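Local atomic coordinates of NIF3-related protein (Bacillus cereus, PDB entry 2GX8), a protein that is of unknown function but, as a NIF3-family member, binds zinc ions at a conserved dimetal site and carries a second, probably regulatory, domain. Residues C[36-39]-C[40-43]; C[171-174]-C[175-179]; C[239-242]-C[243-246]. All blocks are in the same frame, centred on the assembly; numbering follows the deposited sequence.

Contact 1 (C[36-39]-C[40-43]); sequences SLFE and SMYP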
loop_
_atom_site.group_PDB
_atom_site.type_symbol
_atom_site.label_atom_id
_atom_site.label_comp_id
_atom_site.label_asym_id
_atom_site.label_seq_id
_atom_site.Cartn_x
_atom_site.Cartn_y
_atom_site.Cartn_z
ATOM N N SER C 36 -31.928 18.422 -9.326
ATOM C CA SER C 36 -32.595 17.870 -8.158
ATOM C C SER C 36 -33.737 16.929 -8.565
ATOM O O SER C 36 -34.028 15.973 -7.859
ATOM C CB SER C 36 -33.107 18.978 -7.250
ATOM O OG SER C 36 -33.409 18.455 -5.984
ATOM N N LEU C 37 -34.363 17.196 -9.709
ATOM C CA LEU C 37 -35.427 16.334 -10.232
ATOM C C LEU C 37 -34.877 15.122 -10.970
ATOM O O LEU C 37 -35.574 14.118 -11.117
ATOM C CB LEU C 37 -36.367 17.103 -11.160
ATOM C CG LEU C 37 -37.349 18.080 -10.497
ATOM C CD1 LEU C 37 -38.169 18.813 -11.547
ATOM C CD2 LEU C 37 -38.281 17.342 -9.533
ATOM N N PHE C 38 -33.642 15.221 -11.460
ATOM C CA PHE C 38 -32.994 14.109 -12.148
ATOM C C PHE C 38 -32.560 13.095 -11.117
ATOM O O PHE C 38 -32.693 11.883 -11.320
ATOM C CB PHE C 38 -31.755 14.577 -12.939
ATOM C CG PHE C 38 -30.923 13.441 -13.492
ATOM C CD1 PHE C 38 -29.734 13.054 -12.869
ATOM C CD2 PHE C 38 -31.347 12.727 -14.610
ATOM C CE1 PHE C 38 -28.968 11.983 -13.360
ATOM C CE2 PHE C 38 -30.593 11.665 -15.113
ATOM C CZ PHE C 38 -29.404 11.285 -14.485
ATOM N N GLU C 39 -32.027 13.606 -10.015
ATOM C CA GLU C 39 -31.523 12.771 -8.938
ATOM C C GLU C 39 -32.620 12.048 -8.162
ATOM O O GLU C 39 -32.328 11.121 -7.416
ATOM C CB GLU C 39 -30.598 13.574 -8.018
ATOM C CG GLU C 39 -29.286 13.923 -8.708
ATOM C CD GLU C 39 -28.382 14.863 -7.934
ATOM O OE1 GLU C 39 -27.373 15.304 -8.534
ATOM O OE2 GLU C 39 -28.668 15.196 -6.754
ATOM N N SER C 40 -33.871 12.456 -8.352
ATOM C CA SER C 40 -34.981 11.760 -7.718
ATOM C C SER C 40 -35.117 10.382 -8.382
ATOM O O SER C 40 -35.510 9.396 -7.744
ATOM C CB SER C 40 -36.281 12.557 -7.860
ATOM O OG SER C 40 -36.706 12.638 -9.215
ATOM N N MET C 41 -34.773 10.321 -9.665
ATOM C CA MET C 41 -34.846 9.087 -10.430
ATOM C C MET C 41 -33.510 8.336 -10.393
ATOM O O MET C 41 -33.469 7.113 -10.466
ATOM C CB MET C 41 -35.204 9.398 -11.885
ATOM C CG MET C 41 -36.445 10.263 -12.080
ATOM S SD MET C 41 -36.856 10.530 -13.826
ATOM C CE MET C 41 -35.469 11.484 -14.435
ATOM N N TYR C 42 -32.413 9.068 -10.276
ATOM C CA TYR C 42 -31.096 8.452 -10.281
ATOM C C TYR C 42 -30.249 8.971 -9.132
ATOM O O TYR C 42 -29.322 9.757 -9.369
ATOM C CB TYR C 42 -30.403 8.725 -11.633
ATOM C CG TYR C 42 -31.158 8.127 -12.802
ATOM C CD1 TYR C 42 -32.044 8.894 -13.572
ATOM C CD2 TYR C 42 -31.011 6.788 -13.113
ATOM C CE1 TYR C 42 -32.757 8.326 -14.619
ATOM C CE2 TYR C 42 -31.705 6.211 -14.146
ATOM C CZ TYR C 42 -32.571 6.974 -14.900
ATOM O OH TYR C 42 -33.251 6.344 -15.927
ATOM N N PRO C 43 -30.561 8.547 -7.886
ATOM C CA PRO C 43 -29.803 9.028 -6.722
ATOM C C PRO C 43 -28.311 8.675 -6.713
ATOM O O PRO C 43 -27.925 7.617 -7.208
ATOM C CB PRO C 43 -30.529 8.389 -5.532
ATOM C CG PRO C 43 -31.322 7.293 -6.096
ATOM C CD PRO C 43 -31.653 7.639 -7.494
#
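Phe38 and Tyr42, four residues apart, make a local contact by backbone and ring near the C-terminal end of helix 31-38, where the chain turns into the loop before strand 54-56. The evidence for the turn is the doubly used carbonyl of Phe38: Tyr42 N reaches Phe38 O at 3.0 Å in the carbonyl plane, while Met41 N comes from above that plane, 3.1 Å from Phe38 O. One residue on, the pattern cannot repeat, because Pro43 N lies 3.2 Å from Glu39 O without a hydrogen to offer. Ser40, with OG held between its backbone N and carbonyl carbon (chi1 66°), turns the hydroxyl back to donate to Leu37 O (OG-O 2.7 Å). The rings of Phe38 and Tyr42 are near parallel, 27° between planes, but slid apart, with centroids 5.1 Å distant. They meet mainly through Phe38 CE2 and Tyr42 CD1, 3.5 Å apart. Around this turn, helix 362-377 lays Val367 against Phe38, and its Gln370 hydrogen-bonds Tyr42 OH through NE2. Helix 128-132, which carries the zinc ligand Asp131, places Val130 against both rings, and Tyr124 of strand 122-125 binds Glu39 OE1.

Contact 2 (C[171-174]-C[175-179]); sequences THAE and EVRKA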
loop_
_atom_site.group_PDB
_atom_site.type_symbol
_atom_site.label_atom_id
_atom_site.label_comp_id
_atom_site.label_asym_id
_atom_site.label_seq_id
_atom_site.Cartn_x
_atom_site.Cartn_y
_atom_site.Cartn_z
ATOM N N THR C 171 -56.079 10.794 19.534
ATOM C CA THR C 171 -56.671 11.933 18.833
ATOM C C THR C 171 -55.895 12.240 17.555
ATOM O O THR C 171 -56.473 12.626 16.550
ATOM C CB THR C 171 -56.722 13.208 19.700
ATOM O OG1 THR C 171 -55.412 13.522 20.185
ATOM C CG2 THR C 171 -57.673 13.032 20.873
ATOM N N HIS C 172 -54.587 12.032 17.573
ATOM C CA HIS C 172 -53.816 12.363 16.392
ATOM C C HIS C 172 -53.222 11.196 15.642
ATOM O O HIS C 172 -52.532 11.385 14.643
ATOM C CB HIS C 172 -52.770 13.411 16.739
ATOM C CG HIS C 172 -53.361 14.762 17.016
ATOM N ND1 HIS C 172 -53.441 15.750 16.055
ATOM C CD2 HIS C 172 -53.920 15.280 18.136
ATOM C CE1 HIS C 172 -54.011 16.823 16.575
ATOM N NE2 HIS C 172 -54.310 16.564 17.836
ATOM N N ALA C 173 -53.548 9.993 16.092
ATOM C CA ALA C 173 -53.004 8.778 15.510
ATOM C C ALA C 173 -53.267 8.602 14.009
ATOM O O ALA C 173 -52.332 8.347 13.248
ATOM C CB ALA C 173 -53.489 7.568 16.287
ATOM N N GLU C 174 -54.523 8.746 13.595
ATOM C CA GLU C 174 -54.909 8.561 12.194
ATOM C C GLU C 174 -54.234 9.565 11.254
ATOM O O GLU C 174 -53.837 9.246 10.126
ATOM C CB GLU C 174 -56.437 8.623 12.071
ATOM C CG GLU C 174 -56.993 8.505 10.654
ATOM C CD GLU C 174 -56.749 7.146 10.003
ATOM O OE1 GLU C 174 -56.352 6.179 10.688
ATOM O OE2 GLU C 174 -56.990 7.047 8.783
ATOM N N GLU C 175 -54.105 10.780 11.751
ATOM C CA GLU C 175 -53.464 11.864 11.048
ATOM C C GLU C 175 -51.958 11.568 10.861
ATOM O O GLU C 175 -51.393 11.836 9.802
ATOM C CB GLU C 175 -53.697 13.121 11.878
ATOM C CG GLU C 175 -53.221 14.406 11.280
ATOM C CD GLU C 175 -53.657 15.613 12.103
ATOM O OE1 GLU C 175 -54.573 15.467 12.970
ATOM O OE2 GLU C 175 -53.084 16.708 11.868
ATOM N N VAL C 176 -51.332 10.980 11.882
ATOM C CA VAL C 176 -49.891 10.624 11.852
ATOM C C VAL C 176 -49.602 9.437 10.930
ATOM O O VAL C 176 -48.592 9.432 10.249
ATOM C CB VAL C 176 -49.306 10.476 13.281
ATOM C CG1 VAL C 176 -47.901 9.875 13.293
ATOM C CG2 VAL C 176 -49.280 11.843 13.937
ATOM N N ARG C 177 -50.499 8.451 10.887
ATOM C CA ARG C 177 -50.366 7.339 9.942
ATOM C C ARG C 177 -50.440 7.847 8.493
ATOM O O ARG C 177 -49.682 7.378 7.630
ATOM C CB ARG C 177 -51.488 6.322 10.103
ATOM C CG ARG C 177 -51.539 5.606 11.398
ATOM C CD ARG C 177 -52.670 4.621 11.341
ATOM N NE ARG C 177 -52.957 4.073 12.655
ATOM C CZ ARG C 177 -54.011 4.396 13.404
ATOM N NH1 ARG C 177 -54.930 5.247 12.951
ATOM N NH2 ARG C 177 -54.169 3.826 14.599
ATOM N N LYS C 178 -51.357 8.788 8.229
ATOM C CA LYS C 178 -51.549 9.319 6.881
ATOM C C LYS C 178 -50.302 10.038 6.422
ATOM O O LYS C 178 -49.887 9.888 5.286
ATOM C CB LYS C 178 -52.740 10.277 6.824
ATOM C CG LYS C 178 -53.100 10.716 5.406
ATOM C CD LYS C 178 -54.215 11.745 5.399
ATOM C CE LYS C 178 -54.715 12.030 3.981
ATOM N NZ LYS C 178 -53.703 12.671 3.094
ATOM N N ALA C 179 -49.716 10.813 7.331
ATOM C CA ALA C 179 -48.518 11.593 7.067
ATOM C C ALA C 179 -47.340 10.697 6.758
ATOM O O ALA C 179 -46.558 10.985 5.877
ATOM C CB ALA C 179 -48.206 12.462 8.256
#
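Arg177 folds back along its own helix to meet Glu174 and Ala173 of the preceding turn, and its side chain can be traced atom by atom. CB of Arg177 stands 3.8 Å from Ala173 O, the carbonyl that accepts the Arg177 backbone N-H. CG, anti to the carbonyl carbon of its own residue (chi1 -64°), comes closer to Ala173 O, at 3.4 Å. The chain then runs extended through CD, which passes 4.1 Å from Glu174 OE1, to NE, whose hydrogen bond goes to Ser197 OG on strand 194-206. Beyond NE the guanidinium is turned so that Ala173 C lies over one of its faces and Glu174 OE1 at its edge. There NH1 closes a salt bridge to Glu174 OE1 at 2.8 Å, although the N-H points poorly and the hydrogen bond within it is weak. The other terminal nitrogen, Arg177 NH2, is 4.2 Å from Ala173 CB.

This turn belongs to helix 170-182, the first helix of a beta-alpha-beta-beta-alpha-beta unit with sheet order 255-260, 150-168, 221-233, 194-206, the ferredoxin-like topology found also in PII and CutA1 proteins. Val176 faces inward, onto Val166 and Val168 of strand 150-168 and onto Ala247 of helix 237-247.

Glu174 reaches the guanidinium through a bend at its second torsion (chi2 66°), and the two side chains cross at roughly a right angle, with carboxylate and guanidinium planes 54° apart. Its OE1 also pairs with Arg222 of the second subunit, so one carboxylate oxygen joins two arginines across the subunit boundary. On another flank of the helix, His172 and Glu175 run alongside each other in the same direction, and His172 ND1 gives Glu175 OE1 a weak hydrogen bond of 3.3 Å.

Contact 3 (C[239-242]-C[243-246]); sequences KVIK and AMVT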
loop_
_atom_site.group_PDB
_atom_site.type_symbol
_atom_site.label_atom_id
_atom_site.label_comp_id
_atom_site.label_asym_id
_atom_site.label_seq_id
_atom_site.Cartn_x
_atom_site.Cartn_y
_atom_site.Cartn_z
ATOM N N LYS C 239 -37.186 12.908 5.232
ATOM C CA LYS C 239 -38.502 13.333 4.761
ATOM C C LYS C 239 -39.632 12.742 5.617
ATOM O O LYS C 239 -40.540 13.462 6.021
ATOM C CB LYS C 239 -38.678 12.984 3.270
ATOM C CG LYS C 239 -40.103 13.091 2.775
ATOM C CD LYS C 239 -40.242 12.938 1.272
ATOM C CE LYS C 239 -41.695 13.184 0.886
ATOM N NZ LYS C 239 -41.886 13.352 -0.575
ATOM N N VAL C 240 -39.561 11.446 5.911
ATOM C CA VAL C 240 -40.589 10.773 6.708
ATOM C C VAL C 240 -40.672 11.254 8.177
ATOM O O VAL C 240 -41.772 11.420 8.723
ATOM C CB VAL C 240 -40.461 9.224 6.613
ATOM C CG1 VAL C 240 -41.321 8.539 7.653
ATOM C CG2 VAL C 240 -40.808 8.727 5.188
ATOM N N ILE C 241 -39.518 11.487 8.802
ATOM C CA ILE C 241 -39.462 12.003 10.175
ATOM C C ILE C 241 -40.039 13.431 10.222
ATOM O O ILE C 241 -40.795 13.772 11.130
ATOM C CB ILE C 241 -37.994 11.948 10.775
ATOM C CG1 ILE C 241 -37.476 10.502 10.876
ATOM C CG2 ILE C 241 -37.882 12.629 12.138
ATOM C CD1 ILE C 241 -38.442 9.536 11.514
ATOM N N LYS C 242 -39.700 14.253 9.230
ATOM C CA LYS C 242 -40.185 15.626 9.187
ATOM C C LYS C 242 -41.711 15.703 9.068
ATOM O O LYS C 242 -42.350 16.500 9.762
ATOM C CB LYS C 242 -39.504 16.412 8.056
ATOM C CG LYS C 242 -40.006 17.851 7.910
ATOM C CD LYS C 242 -39.271 18.627 6.848
ATOM C CE LYS C 242 -37.882 19.011 7.295
ATOM N NZ LYS C 242 -37.297 20.012 6.369
ATOM N N ALA C 243 -42.284 14.873 8.198
ATOM C CA ALA C 243 -43.734 14.815 7.988
ATOM C C ALA C 243 -44.439 14.302 9.238
ATOM O O ALA C 243 -45.510 14.788 9.630
ATOM C CB ALA C 243 -44.056 13.918 6.810
ATOM N N MET C 244 -43.821 13.308 9.856
ATOM C CA MET C 244 -44.317 12.706 11.073
ATOM C C MET C 244 -44.403 13.761 12.192
ATOM O O MET C 244 -45.467 13.932 12.818
ATOM C CB MET C 244 -43.349 11.615 11.476
ATOM C CG MET C 244 -43.769 10.774 12.633
ATOM S SD MET C 244 -42.349 9.804 13.189
ATOM C CE MET C 244 -41.412 11.021 14.100
ATOM N N VAL C 245 -43.292 14.477 12.414
ATOM C CA VAL C 245 -43.199 15.531 13.432
ATOM C C VAL C 245 -44.198 16.666 13.188
ATOM O O VAL C 245 -44.815 17.178 14.126
ATOM C CB VAL C 245 -41.755 16.077 13.546
ATOM C CG1 VAL C 245 -41.719 17.434 14.282
ATOM C CG2 VAL C 245 -40.882 15.078 14.245
ATOM N N THR C 246 -44.365 17.050 11.929
ATOM C CA THR C 246 -45.304 18.115 11.595
ATOM C C THR C 246 -46.739 17.739 11.992
ATOM O O THR C 246 -47.449 18.547 12.665
ATOM C CB THR C 246 -45.244 18.477 10.095
ATOM O OG1 THR C 246 -43.880 18.684 9.703
ATOM C CG2 THR C 246 -46.041 19.746 9.822
#
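The carbonyl plane of Lys242 has a Thr246 donor on each face: Thr246 N comes to Lys242 O from one face at 3.0 Å, and Thr246 OG1 from the opposite face at 2.7 Å. Both are tilted from the plane, by 27° for the amide and 32° for the hydroxyl, so one oxygen is gripped twice by a single residue. The hydroxyl reaches it because OG1 sits beside the backbone N and anti to the carbonyl carbon (chi1 -49°), facing back along the helix. The i-to-i+4 ladder runs on through the other carbonyls. Thus Val245 N bonds Ile241 O at 2.9 Å, again from a tilted direction, and the CG2 methyl of Val245 leans against the same Ile241 O at 3.4 Å.

Ile241 carries the apolar side of the contact. Its CD1 approaches Met244 CE at 4.2 Å, three residues along, while its CG2 approaches Val245 CG2 at a looser 4.4 Å. The Met244 side chain runs extended and bends only at its last torsion, which brings CE back within 4.1 Å of Ile241 O. Val164 of strand 150-168 and Tyr255 of strand 255-260 each touch both Ile241 and Met244, and Leu180 of helix 170-182 touches Val240 and Met244. Lys239, Lys242 and Thr246 are solvent-exposed. This division marks an amphipathic helix, 237-247, with a threonine hydroxyl bonded to the carbonyl one turn back; it is the second helix of a ferredoxin-like unit, laid on the antiparallel sheet beside the first.

From the N terminus the chain meets contacts 1, 2 and 3 in series; each joins adjacent four- or five-residue segments, so none encloses a long loop and none nests in or crosses another. Contact 1 belongs to the metal-binding part, near the helices that flank the zinc site. Contacts 2 and 3 lie in the ferredoxin-like part, probably the regulatory domain; their centres lie about 29 Å and 21 Å, respectively, from that of contact 1. Contacts 2 and 3 touch directly: Ala179 CB lies 3.8 Å from Ala243 O, and Val176 CG1 lies 4.3 Å from Met244 CG, joining helices 170-182 and 237-247 over strand 150-168.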